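Local coordinates for protein TadZ (Pseudomonas aeruginosa, PDB 4LDA) that probably binds and hydrolyses ATP as part of pilus assembly, this chain being the N-terminal CheY-like domain of the longer protein, at residues T10-P13 with G14-D17; V62-G65 with A66-E69; T114-I117 with R118-G121. One frame throughout, in Å; residues are numbered along the deposited sequence.

Interaction 1: residues T10-P13 with G14-D17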
loop_
_atom_site.group_PDB
_atom_site.type_symbol
_atom_site.label_atom_id
_atom_site.label_comp_id
_atom_site.label_asym_id
_atom_site.label_seq_id
_atom_site.Cartn_x
_atom_site.Cartn_y
_atom_site.Cartn_z
ATOM N N THR A 10 -5.702 -1.799 -6.165
ATOM C CA THR A 10 -6.854 -0.908 -6.091
ATOM C C THR A 10 -8.107 -1.674 -6.440
ATOM O O THR A 10 -8.026 -2.670 -7.179
ATOM C CB THR A 10 -6.641 0.292 -7.029
ATOM O OG1 THR A 10 -6.357 -0.183 -8.355
ATOM C CG2 THR A 10 -5.513 1.204 -6.553
ATOM N N GLN A 11 -9.268 -1.236 -5.917
ATOM C CA GLN A 11 -10.485 -1.957 -6.263
ATOM C C GLN A 11 -11.324 -1.139 -7.298
ATOM O O GLN A 11 -12.322 -1.661 -7.805
ATOM C CB GLN A 11 -11.316 -2.406 -5.050
ATOM C CG GLN A 11 -11.680 -1.400 -3.997
ATOM C CD GLN A 11 -12.171 -2.110 -2.740
ATOM O OE1 GLN A 11 -12.584 -3.283 -2.754
ATOM N NE2 GLN A 11 -12.158 -1.397 -1.617
ATOM N N HIS A 12 -10.841 0.057 -7.717
ATOM C CA HIS A 12 -11.434 0.826 -8.815
ATOM C C HIS A 12 -10.361 1.805 -9.390
ATOM O O HIS A 12 -9.432 2.187 -8.677
ATOM C CB HIS A 12 -12.748 1.537 -8.439
ATOM C CG HIS A 12 -12.616 2.685 -7.513
ATOM N ND1 HIS A 12 -12.476 3.973 -7.992
ATOM C CD2 HIS A 12 -12.687 2.718 -6.161
ATOM C CE1 HIS A 12 -12.428 4.745 -6.921
ATOM N NE2 HIS A 12 -12.560 4.033 -5.795
ATOM N N PRO A 13 -10.448 2.145 -10.709
ATOM C CA PRO A 13 -9.395 2.971 -11.355
ATOM C C PRO A 13 -9.171 4.367 -10.756
ATOM O O PRO A 13 -8.052 4.890 -10.864
ATOM C CB PRO A 13 -9.903 3.132 -12.796
ATOM C CG PRO A 13 -10.805 1.995 -13.007
ATOM C CD PRO A 13 -11.458 1.714 -11.700
ATOM N N GLY A 14 -10.220 4.960 -10.169
ATOM C CA GLY A 14 -10.139 6.274 -9.542
ATOM C C GLY A 14 -9.095 6.325 -8.445
ATOM O O GLY A 14 -8.452 7.356 -8.246
ATOM N N GLU A 15 -8.908 5.204 -7.738
ATOM C CA GLU A 15 -7.909 5.068 -6.675
ATOM C C GLU A 15 -6.503 5.091 -7.249
ATOM O O GLU A 15 -5.643 5.757 -6.695
ATOM C CB GLU A 15 -8.112 3.778 -5.875
ATOM C CG GLU A 15 -9.346 3.740 -5.002
ATOM C CD GLU A 15 -9.569 2.401 -4.322
ATOM O OE1 GLU A 15 -9.197 1.363 -4.913
ATOM O OE2 GLU A 15 -10.141 2.386 -3.209
ATOM N N LEU A 16 -6.263 4.357 -8.348
ATOM C CA LEU A 16 -4.961 4.287 -8.993
ATOM C C LEU A 16 -4.540 5.668 -9.511
ATOM O O LEU A 16 -3.384 6.051 -9.312
ATOM C CB LEU A 16 -4.967 3.264 -10.123
ATOM C CG LEU A 16 -3.599 2.988 -10.754
ATOM C CD1 LEU A 16 -2.643 2.301 -9.760
ATOM C CD2 LEU A 16 -3.744 2.213 -12.038
ATOM N N ASP A 17 -5.470 6.418 -10.133
ATOM C CA ASP A 17 -5.212 7.767 -10.632
ATOM C C ASP A 17 -4.847 8.706 -9.488
ATOM O O ASP A 17 -3.887 9.455 -9.620
ATOM C CB ASP A 17 -6.423 8.316 -11.404
ATOM C CG ASP A 17 -6.679 7.628 -12.728
ATOM O OD1 ASP A 17 -5.701 7.162 -13.357
ATOM O OD2 ASP A 17 -7.851 7.606 -13.172
HETATM O O HOH W 1 -13.098 3.914 -2.824
#
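With chi1 at 71°, the imidazole of His-12 is tucked between its own backbone N and carbonyl carbon, while Glu-15, its CG beside the backbone N (chi1 -70°) and its chain extended from there, runs back across one face of that ring. The setting is the turn from strand 4-9 into helix 13-22, the first beta-alpha connection of the CheY-like fold, and it illustrates how an acidic side chain in a helix's first turn can tie down the loop before it. CG of Glu-15 lies over the imidazole in a CH-pi contact, 3.7 Å from the ring centroid but displaced toward the rim, and the plane of the carboxylate beyond is turned 26° from that of the ring. OE1 of Glu-15 then accepts a hydrogen bond from the backbone N of Gln-11 at 2.8 Å, nearly in line with the carboxylate C-O bond. The other oxygen, OE2, has its main partner in the hydroxyl of Ser-55, at the end of strand 51-55. One residue before Gln-11, CG2 of Thr-10 packs 3.7 Å from CB of Glu-15. The backbone answers in kind: Glu-15 N donates to His-12 O at 3.2 Å from above the carbonyl plane, and Asp-17 N donates to Pro-13 O at 3.1 Å, completing the first helical turn. Tyr-106 meets the His-12 ring edge-to-face, and Leu-16 leaves the cluster for Val-29 and Pro-31 of strand 27-31. A water in the plane of the imidazole hydrogen-bonds His-12 NE2 at 3.0 Å and donates a weak bond to Glu-15 OE2 at 3.4 Å.

Interaction 2: residues V62-G65 with A66-E69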
loop_
_atom_site.group_PDB
_atom_site.type_symbol
_atom_site.label_atom_id
_atom_site.label_comp_id
_atom_site.label_asym_id
_atom_site.label_seq_id
_atom_site.Cartn_x
_atom_site.Cartn_y
_atom_site.Cartn_z
ATOM N N VAL A 62 -11.648 -10.263 3.972
ATOM C CA VAL A 62 -11.197 -11.601 4.376
ATOM C C VAL A 62 -10.033 -12.078 3.458
ATOM O O VAL A 62 -8.970 -12.422 3.986
ATOM C CB VAL A 62 -12.376 -12.615 4.402
ATOM C CG1 VAL A 62 -11.892 -14.037 4.660
ATOM C CG2 VAL A 62 -13.406 -12.215 5.456
ATOM N N SER A 63 -10.221 -12.069 2.117
ATOM C CA SER A 63 -9.199 -12.516 1.162
ATOM C C SER A 63 -7.999 -11.545 1.086
ATOM O O SER A 63 -6.862 -12.014 1.027
ATOM C CB SER A 63 -9.797 -12.699 -0.232
ATOM O OG SER A 63 -10.393 -11.519 -0.748
ATOM N N GLN A 64 -8.241 -10.214 1.095
ATOM C CA GLN A 64 -7.164 -9.225 1.008
ATOM C C GLN A 64 -6.373 -9.152 2.317
ATOM O O GLN A 64 -5.165 -8.931 2.268
ATOM C CB GLN A 64 -7.693 -7.829 0.639
ATOM C CG GLN A 64 -8.277 -7.693 -0.761
ATOM C CD GLN A 64 -7.257 -7.853 -1.847
ATOM O OE1 GLN A 64 -6.889 -8.977 -2.216
ATOM N NE2 GLN A 64 -6.823 -6.722 -2.422
ATOM N N GLY A 65 -7.046 -9.354 3.454
ATOM C CA GLY A 65 -6.429 -9.371 4.780
ATOM C C GLY A 65 -5.436 -10.504 4.890
ATOM O O GLY A 65 -4.318 -10.311 5.382
ATOM N N ALA A 66 -5.826 -11.683 4.354
ATOM C CA ALA A 66 -4.995 -12.888 4.287
ATOM C C ALA A 66 -3.762 -12.651 3.411
ATOM O O ALA A 66 -2.683 -13.148 3.730
ATOM C CB ALA A 66 -5.805 -14.050 3.744
ATOM N N LEU A 67 -3.929 -11.870 2.323
ATOM C CA LEU A 67 -2.866 -11.492 1.397
ATOM C C LEU A 67 -1.848 -10.590 2.104
ATOM O O LEU A 67 -0.652 -10.844 1.983
ATOM C CB LEU A 67 -3.456 -10.798 0.150
ATOM C CG LEU A 67 -2.488 -10.301 -0.910
ATOM C CD1 LEU A 67 -1.668 -11.431 -1.441
ATOM C CD2 LEU A 67 -3.227 -9.667 -2.052
ATOM N N VAL A 68 -2.320 -9.571 2.860
ATOM C CA VAL A 68 -1.461 -8.663 3.636
ATOM C C VAL A 68 -0.619 -9.506 4.608
ATOM O O VAL A 68 0.597 -9.308 4.667
ATOM C CB VAL A 68 -2.261 -7.549 4.372
ATOM C CG1 VAL A 68 -1.351 -6.703 5.258
ATOM C CG2 VAL A 68 -3.000 -6.662 3.379
ATOM N N GLU A 69 -1.262 -10.483 5.307
ATOM C CA GLU A 69 -0.616 -11.400 6.252
ATOM C C GLU A 69 0.527 -12.183 5.572
ATOM O O GLU A 69 1.619 -12.273 6.138
ATOM C CB GLU A 69 -1.643 -12.370 6.861
ATOM C CG GLU A 69 -2.593 -11.727 7.865
ATOM C CD GLU A 69 -3.749 -12.563 8.393
ATOM O OE1 GLU A 69 -3.772 -13.793 8.150
ATOM O OE2 GLU A 69 -4.635 -11.980 9.062
#
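Gln-64 and Leu-67 send their side chains out in the same direction, one next to the other, and they meet where OE1 of Gln-64 comes 3.7 Å from CD2 of Leu-67. The amide can double back to this methyl because the Gln-64 chain folds at its second torsion (chi2 -67°). Elsewhere side chains lean on backbone oxygens of the preceding turn: CG2 of Val-68 sits 3.3 Å from Gln-64 O, and CG of Glu-69 approaches Gly-65 O equally closely at 3.3 Å. Behind these contacts stand four successive main-chain hydrogen bonds from residue i+4 to residue i, running from Ala-66 N to Val-62 O at 3.3 Å through to Glu-69 N to Gly-65 O at 3.1 Å, so the backbone runs through Gly-65 in regular alpha-helical geometry. Farther out, Leu-67 packs on Leu-37 and Leu-40 of helix 37-47, whereas Gln-64 and Val-68 both touch Ile-54 in strand 51-55. One run of the helix thus serves two neighbours, a helix and a strand. This is an amphipathic alpha-helix in its usual place, the connecting element of the right-handed beta-alpha-beta crossover from strand 51-55 to strand 79-83 of a CheY-like domain.

Interaction 3: residues T114-I117 with R118-G121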
loop_
_atom_site.group_PDB
_atom_site.type_symbol
_atom_site.label_atom_id
_atom_site.label_comp_id
_atom_site.label_asym_id
_atom_site.label_seq_id
_atom_site.Cartn_x
_atom_site.Cartn_y
_atom_site.Cartn_z
ATOM N N THR A 114 2.252 12.321 0.171
ATOM C CA THR A 114 3.690 12.649 0.062
ATOM C C THR A 114 4.309 12.710 1.456
ATOM O O THR A 114 5.466 12.320 1.619
ATOM C CB THR A 114 3.939 13.952 -0.705
ATOM O OG1 THR A 114 3.191 14.994 -0.090
ATOM C CG2 THR A 114 3.570 13.849 -2.159
ATOM N N GLY A 115 3.529 13.171 2.440
ATOM C CA GLY A 115 3.939 13.237 3.834
ATOM C C GLY A 115 4.180 11.861 4.413
ATOM O O GLY A 115 5.196 11.638 5.085
ATOM N N LEU A 116 3.254 10.925 4.138
ATOM C CA LEU A 116 3.338 9.533 4.558
ATOM C C LEU A 116 4.570 8.833 3.959
ATOM O O LEU A 116 5.254 8.113 4.674
ATOM C CB LEU A 116 2.051 8.811 4.123
ATOM C CG LEU A 116 2.012 7.272 4.205
ATOM C CD1 LEU A 116 2.185 6.779 5.614
ATOM C CD2 LEU A 116 0.741 6.757 3.661
ATOM N N ILE A 117 4.853 9.057 2.663
ATOM C CA ILE A 117 5.992 8.464 1.949
ATOM C C ILE A 117 7.301 9.006 2.528
ATOM O O ILE A 117 8.238 8.225 2.687
ATOM C CB ILE A 117 5.867 8.718 0.415
ATOM C CG1 ILE A 117 4.650 7.968 -0.147
ATOM C CG2 ILE A 117 7.135 8.400 -0.380
ATOM C CD1 ILE A 117 4.517 6.416 0.129
ATOM N N ARG A 118 7.360 10.311 2.856
ATOM C CA ARG A 118 8.507 10.931 3.542
ATOM C C ARG A 118 8.812 10.229 4.851
ATOM O O ARG A 118 9.972 9.866 5.104
ATOM C CB ARG A 118 8.232 12.412 3.866
ATOM C CG ARG A 118 8.753 13.467 2.911
ATOM C CD ARG A 118 8.607 14.847 3.557
ATOM N NE ARG A 118 9.573 15.076 4.649
ATOM C CZ ARG A 118 9.305 14.991 5.953
ATOM N NH1 ARG A 118 8.081 14.690 6.371
ATOM N NH2 ARG A 118 10.259 15.216 6.848
ATOM N N ARG A 119 7.739 10.060 5.692
ATOM C CA ARG A 119 7.808 9.455 7.015
ATOM C C ARG A 119 8.278 8.012 6.932
ATOM O O ARG A 119 9.165 7.631 7.692
ATOM C CB ARG A 119 6.462 9.526 7.754
ATOM C CG ARG A 119 6.042 10.918 8.207
ATOM C CD ARG A 119 4.868 10.905 9.194
ATOM N NE ARG A 119 3.697 10.109 8.786
ATOM C CZ ARG A 119 2.629 10.591 8.157
ATOM N NH1 ARG A 119 2.564 11.879 7.833
ATOM N NH2 ARG A 119 1.612 9.791 7.853
ATOM N N LEU A 120 7.715 7.229 5.996
ATOM C CA LEU A 120 8.079 5.828 5.801
ATOM C C LEU A 120 9.520 5.671 5.289
ATOM O O LEU A 120 10.152 4.655 5.604
ATOM C CB LEU A 120 7.120 5.149 4.833
ATOM C CG LEU A 120 5.685 4.900 5.297
ATOM C CD1 LEU A 120 4.877 4.334 4.150
ATOM C CD2 LEU A 120 5.621 3.966 6.510
ATOM N N GLY A 121 10.021 6.672 4.549
ATOM C CA GLY A 121 11.388 6.701 4.038
ATOM C C GLY A 121 12.416 6.997 5.113
ATOM O O GLY A 121 13.507 6.412 5.112
#
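Apolar contact joins Leu-116 to Leu-120, whose side chains run alongside each other in the same direction until their CD1 methyls meet at 3.9 Å. The two leucines reach this methyl contact by different first torsions: CG of Leu-116 is anti to the backbone N (chi1 168°), CG of Leu-120 beside it (chi1 -70°). Leu-120 also lays its CG against the backbone, 3.3 Å from Leu-116 O. A second kind of contact involves Arg-119, which crosses Leu-116 at about a right angle. Its chain bends at the third torsion and brings the guanidinium back over the helix, so that one face rests on CA of Leu-116, with NH2 3.7 Å from that carbon and 3.8 Å from Leu-116 CD1. All this happens on helix 110-121, the last helix of the CheY-like alpha/beta fold, whose inner surface is pressed against the parallel sheet. Leu-116 reaches strands 79-83 and 102-104, Leu-120 touches these and Val-51 as well, and Ile-117 settles on Val-51 and Phe-53. Main-chain hydrogen bonds make up the third group. Leu-120 N donates to Leu-116 O at 2.9 Å, and Arg-118 N to Thr-114 O at 3.0 Å, both fairly straight. The bond from Gly-121 N to Ile-117 O is of similar length, 3.0 Å, but more bent, with an N-H...O angle of 140° at the last residue of the helix.

In the fold
The three sites show one principle at different points of a single parallel alpha/beta domain: short-range contacts shape a helix or its start, and the helix then meets the sheet. Interactions 1 and 2 are closest, about 6 Å between nearest atoms though 19 Å between centres, and both look to strand 51-55, through Ser-55 and Ile-54 respectively. Interactions 2 and 3 lie on opposite sides of the chain's centre, their own centres 24 Å apart, while centres of interactions 1 and 3 are 20 Å apart. A sulfate about 5 Å from the Gln-11 side chain, probably from the crystallisation liquor, may mark a pocket beside interaction 1.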